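Local coordinates for malate dehydrogenase (Entamoeba histolytica, PDB 3I0P), which probably catalyses the NAD-dependent interconversion of malate and oxaloacetate, at residues G97-K109 against Y130-C143. Residues are numbered along the deposited sequence; the frame is centred on the assembly and turned at random.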
loop_
_atom_site.group_PDB
_atom_site.type_symbol
_atom_site.label_atom_id
_atom_site.label_comp_id
_atom_site.label_asym_id
_atom_site.label_seq_id
_atom_site.Cartn_x
_atom_site.Cartn_y
_atom_site.Cartn_z
ATOM N N GLY A 97 16.681 -11.518 -4.187
ATOM C CA GLY A 97 15.289 -11.594 -3.768
ATOM C C GLY A 97 14.895 -12.917 -3.128
ATOM O O GLY A 97 14.272 -12.934 -2.058
ATOM N N THR A 98 15.260 -14.021 -3.786
ATOM C CA THR A 98 14.909 -15.354 -3.315
ATOM C C THR A 98 15.575 -15.616 -1.979
ATOM O O THR A 98 14.931 -16.043 -1.021
ATOM C CB THR A 98 15.296 -16.434 -4.343
ATOM O OG1 THR A 98 14.563 -16.208 -5.548
ATOM C CG2 THR A 98 14.984 -17.830 -3.831
ATOM N N ILE A 99 16.866 -15.340 -1.912
ATOM C CA ILE A 99 17.599 -15.492 -0.664
ATOM C C ILE A 99 17.060 -14.551 0.435
ATOM O O ILE A 99 16.771 -15.000 1.549
ATOM C CB ILE A 99 19.111 -15.350 -0.894
ATOM C CG1 ILE A 99 19.585 -16.507 -1.782
ATOM C CG2 ILE A 99 19.878 -15.277 0.461
ATOM C CD1 ILE A 99 20.929 -16.283 -2.437
ATOM N N GLY A 100 16.879 -13.271 0.093
ATOM C CA GLY A 100 16.353 -12.269 1.021
ATOM C C GLY A 100 15.016 -12.622 1.656
ATOM O O GLY A 100 14.853 -12.511 2.875
ATOM N N MET A 101 14.060 -13.046 0.837
ATOM C CA MET A 101 12.734 -13.405 1.326
ATOM C C MET A 101 12.755 -14.727 2.099
ATOM O O MET A 101 12.180 -14.819 3.182
ATOM C CB MET A 101 11.707 -13.435 0.179
ATOM C CG MET A 101 10.306 -13.889 0.589
ATOM S SD MET A 101 9.498 -12.892 1.868
ATOM C CE MET A 101 8.700 -11.621 0.891
ATOM N N LYS A 102 13.427 -15.742 1.556
ATOM C CA LYS A 102 13.587 -17.017 2.266
ATOM C C LYS A 102 14.147 -16.760 3.654
ATOM O O LYS A 102 13.764 -17.400 4.628
ATOM C CB LYS A 102 14.525 -17.949 1.512
ATOM C CG LYS A 102 13.846 -18.834 0.517
ATOM C CD LYS A 102 14.863 -19.565 -0.364
ATOM C CE LYS A 102 15.683 -20.604 0.406
ATOM N NZ LYS A 102 16.707 -21.225 -0.495
ATOM N N MET A 103 15.063 -15.805 3.712
ATOM C CA MET A 103 15.707 -15.388 4.936
ATOM C C MET A 103 14.714 -14.664 5.847
ATOM O O MET A 103 14.662 -14.938 7.046
ATOM C CB MET A 103 16.878 -14.495 4.569
ATOM C CG MET A 103 17.849 -14.225 5.666
ATOM S SD MET A 103 19.465 -13.807 4.974
ATOM C CE MET A 103 20.257 -13.354 6.519
ATOM N N ALA A 104 13.910 -13.763 5.281
ATOM C CA ALA A 104 12.853 -13.106 6.046
ATOM C C ALA A 104 11.810 -14.099 6.581
ATOM O O ALA A 104 11.299 -13.927 7.690
ATOM C CB ALA A 104 12.192 -12.025 5.219
ATOM N N ILE A 105 11.499 -15.129 5.792
ATOM C CA ILE A 105 10.566 -16.186 6.196
ATOM C C ILE A 105 11.124 -16.972 7.383
ATOM O O ILE A 105 10.431 -17.206 8.379
ATOM C CB ILE A 105 10.266 -17.160 5.028
ATOM C CG1 ILE A 105 9.408 -16.478 3.963
ATOM C CG2 ILE A 105 9.571 -18.424 5.528
ATOM C CD1 ILE A 105 9.430 -17.181 2.611
ATOM N N GLU A 106 12.386 -17.362 7.260
ATOM C CA GLU A 106 13.093 -18.138 8.259
ATOM C C GLU A 106 13.045 -17.426 9.615
ATOM O O GLU A 106 12.713 -18.033 10.636
ATOM C CB GLU A 106 14.533 -18.325 7.779
ATOM C CG GLU A 106 15.320 -19.451 8.430
ATOM C CD GLU A 106 16.828 -19.339 8.161
ATOM O OE1 GLU A 106 17.263 -18.340 7.527
ATOM O OE2 GLU A 106 17.575 -20.255 8.587
ATOM N N LYS A 107 13.362 -16.132 9.603
ATOM C CA LYS A 107 13.266 -15.265 10.778
ATOM C C LYS A 107 11.838 -15.094 11.296
ATOM O O LYS A 107 11.634 -14.922 12.500
ATOM C CB LYS A 107 13.845 -13.881 10.477
ATOM C CG LYS A 107 15.275 -13.884 9.998
ATOM C CD LYS A 107 15.820 -12.479 9.900
ATOM C CE LYS A 107 17.314 -12.498 9.647
ATOM N NZ LYS A 107 18.049 -13.193 10.750
ATOM N N ALA A 108 10.853 -15.116 10.404
ATOM C CA ALA A 108 9.468 -14.970 10.845
ATOM C C ALA A 108 9.034 -16.225 11.584
ATOM O O ALA A 108 8.372 -16.139 12.614
ATOM C CB ALA A 108 8.534 -14.664 9.677
ATOM N N LYS A 109 9.444 -17.383 11.063
ATOM C CA LYS A 109 9.138 -18.677 11.668
ATOM C C LYS A 109 9.727 -18.822 13.067
ATOM O O LYS A 109 9.124 -19.448 13.942
ATOM C CB LYS A 109 9.635 -19.810 10.776
ATOM C CG LYS A 109 8.880 -19.952 9.463
ATOM C CD LYS A 109 7.464 -20.430 9.684
ATOM C CE LYS A 109 6.968 -21.177 8.472
ATOM N NZ LYS A 109 5.534 -21.513 8.633
ATOM N N TYR A 130 8.251 -13.146 -4.962
ATOM C CA TYR A 130 8.801 -13.200 -3.611
ATOM C C TYR A 130 7.689 -13.253 -2.562
ATOM O O TYR A 130 7.818 -13.935 -1.547
ATOM C CB TYR A 130 9.787 -12.041 -3.405
ATOM C CG TYR A 130 10.734 -11.966 -4.574
ATOM C CD1 TYR A 130 11.876 -12.784 -4.637
ATOM C CD2 TYR A 130 10.450 -11.144 -5.660
ATOM C CE1 TYR A 130 12.713 -12.753 -5.745
ATOM C CE2 TYR A 130 11.281 -11.104 -6.761
ATOM C CZ TYR A 130 12.406 -11.904 -6.803
ATOM O OH TYR A 130 13.212 -11.831 -7.912
ATOM N N SER A 131 6.582 -12.572 -2.838
ATOM C CA SER A 131 5.420 -12.634 -1.958
ATOM C C SER A 131 4.801 -14.028 -1.961
ATOM O O SER A 131 4.339 -14.507 -0.925
ATOM C CB SER A 131 4.381 -11.572 -2.336
ATOM O OG SER A 131 4.803 -10.291 -1.879
ATOM N N LEU A 132 4.807 -14.680 -3.122
ATOM C CA LEU A 132 4.302 -16.046 -3.224
ATOM C C LEU A 132 5.116 -17.020 -2.366
ATOM O O LEU A 132 4.552 -17.915 -1.744
ATOM C CB LEU A 132 4.254 -16.515 -4.680
ATOM C CG LEU A 132 3.191 -15.896 -5.592
ATOM C CD1 LEU A 132 3.466 -16.254 -7.042
ATOM C CD2 LEU A 132 1.782 -16.316 -5.201
ATOM N N LEU A 133 6.431 -16.836 -2.318
ATOM C CA LEU A 133 7.278 -17.663 -1.469
ATOM C C LEU A 133 6.808 -17.604 -0.021
ATOM O O LEU A 133 6.765 -18.623 0.665
ATOM C CB LEU A 133 8.744 -17.231 -1.563
ATOM C CG LEU A 133 9.518 -17.453 -2.868
ATOM C CD1 LEU A 133 10.905 -16.803 -2.741
ATOM C CD2 LEU A 133 9.641 -18.941 -3.243
ATOM N N ALA A 134 6.445 -16.410 0.436
ATOM C CA ALA A 134 5.991 -16.211 1.804
ATOM C C ALA A 134 4.640 -16.879 2.071
ATOM O O ALA A 134 4.470 -17.537 3.097
ATOM C CB ALA A 134 5.945 -14.732 2.138
ATOM N N ALA A 135 3.698 -16.729 1.139
ATOM C CA ALA A 135 2.371 -17.334 1.275
ATOM C C ALA A 135 2.399 -18.877 1.312
ATOM O O ALA A 135 1.590 -19.507 2.014
ATOM C CB ALA A 135 1.450 -16.831 0.195
ATOM N N GLN A 136 3.336 -19.476 0.574
ATOM C CA GLN A 136 3.502 -20.933 0.562
ATOM C C GLN A 136 3.944 -21.486 1.917
ATOM O O GLN A 136 3.611 -22.619 2.249
ATOM C CB GLN A 136 4.509 -21.358 -0.498
ATOM C CG GLN A 136 3.995 -21.322 -1.914
ATOM C CD GLN A 136 5.140 -21.287 -2.927
ATOM O OE1 GLN A 136 6.219 -21.856 -2.688
ATOM N NE2 GLN A 136 4.916 -20.607 -4.059
ATOM N N GLU A 137 4.705 -20.686 2.669
ATOM C CA GLU A 137 5.168 -21.031 4.020
ATOM C C GLU A 137 4.223 -20.561 5.132
ATOM O O GLU A 137 4.616 -20.539 6.301
ATOM C CB GLU A 137 6.566 -20.438 4.291
ATOM C CG GLU A 137 7.694 -20.946 3.402
ATOM C CD GLU A 137 7.728 -22.453 3.331
ATOM O OE1 GLU A 137 7.753 -23.098 4.407
ATOM O OE2 GLU A 137 7.707 -22.990 2.200
ATOM N N GLY A 138 3.002 -20.166 4.783
ATOM C CA GLY A 138 2.033 -19.709 5.784
ATOM C C GLY A 138 2.324 -18.339 6.388
ATOM O O GLY A 138 1.863 -18.021 7.490
ATOM N N CYS A 139 3.084 -17.522 5.660
ATOM C CA CYS A 139 3.342 -16.144 6.047
ATOM C C CYS A 139 2.660 -15.161 5.094
ATOM O O CYS A 139 2.464 -15.460 3.914
ATOM C CB CYS A 139 4.832 -15.870 6.011
ATOM S SG CYS A 139 5.809 -16.769 7.195
ATOM N N ILE A 140 2.289 -13.996 5.625
ATOM C CA ILE A 140 1.943 -12.847 4.802
ATOM C C ILE A 140 3.268 -12.333 4.271
ATOM O O ILE A 140 4.200 -12.149 5.049
ATOM C CB ILE A 140 1.248 -11.744 5.636
ATOM C CG1 ILE A 140 -0.152 -12.201 6.070
ATOM C CG2 ILE A 140 1.144 -10.444 4.848
ATOM C CD1 ILE A 140 -0.666 -11.566 7.378
ATOM N N GLY A 141 3.364 -12.123 2.960
ATOM C CA GLY A 141 4.587 -11.595 2.355
ATOM C C GLY A 141 4.405 -10.272 1.639
ATOM O O GLY A 141 3.584 -10.148 0.733
ATOM N N ILE A 142 5.177 -9.279 2.052
ATOM C CA ILE A 142 5.104 -7.942 1.479
ATOM C C ILE A 142 6.490 -7.587 0.965
ATOM O O ILE A 142 7.487 -7.765 1.672
ATOM C CB ILE A 142 4.631 -6.886 2.522
ATOM C CG1 ILE A 142 3.254 -7.269 3.095
ATOM C CG2 ILE A 142 4.620 -5.487 1.903
ATOM C CD1 ILE A 142 2.832 -6.482 4.335
ATOM N N CYS A 143 6.566 -7.102 -0.266
ATOM C CA CYS A 143 7.854 -6.827 -0.864
ATOM C C CYS A 143 7.733 -5.799 -1.976
ATOM O O CYS A 143 6.625 -5.456 -2.393
ATOM C CB CYS A 143 8.496 -8.128 -1.360
ATOM S SG CYS A 143 8.021 -8.663 -2.999
#
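Met-101 packs as a knob into a hole on helix 127-136, its side chain seated among Tyr-130, Ser-131, Leu-133 and Ala-134. CG leaves anti to the backbone N (chi1 176°), and bends at chi2 and chi3 then curl the thioether around the carbonyl of Tyr-130. Met-101 SD lies 4.0 Å from Ala-134 CB, while Met-101 CE runs on past the helix to Cys-143 CB, 4.2 Å away on strand 139-145. One turn later, Ile-105 points at the same helix with a branched side chain. Ile-105 CD1 rests against the backbone of the opposing helix, 3.7 Å from Ala-134 CA, whereas CG2, on the other branch, meets the aliphatic part of Glu-137, the two side chains crossing at about a right angle.

Such packing is a worked example of two helices lying side by side on one face of a mixed beta-sheet: the axes of 97-109 and 130-136 pass 9.4 Å apart at -29°, and both helices precede strands of that sheet, 113-121 and 139-145. Helix 127-136 ends in a Schellman motif, with Gly-138 at positive phi as its C-prime residue, and the chain turns directly into the strand, where Cys-139 offers SG to Ala-108 CB at 4.2 Å.

At this end Lys-109, bent at chi2, swings NZ over to Glu-137 O and donates a 2.7 Å hydrogen bond, 20° off the carbonyl plane; the Glu-137 carboxylate is not in contact with the amine. At the opposite end the Tyr-130 ring lies against Gly-97, with Tyr-130 CE1 3.4 Å from Gly-97 CA and Thr-98 N at the ring edge. Phe-124 stacks on this ring and accepts the hydroxyl's hydrogen bond through its backbone O, with bound NAD about 7 Å from the tyrosine side chain.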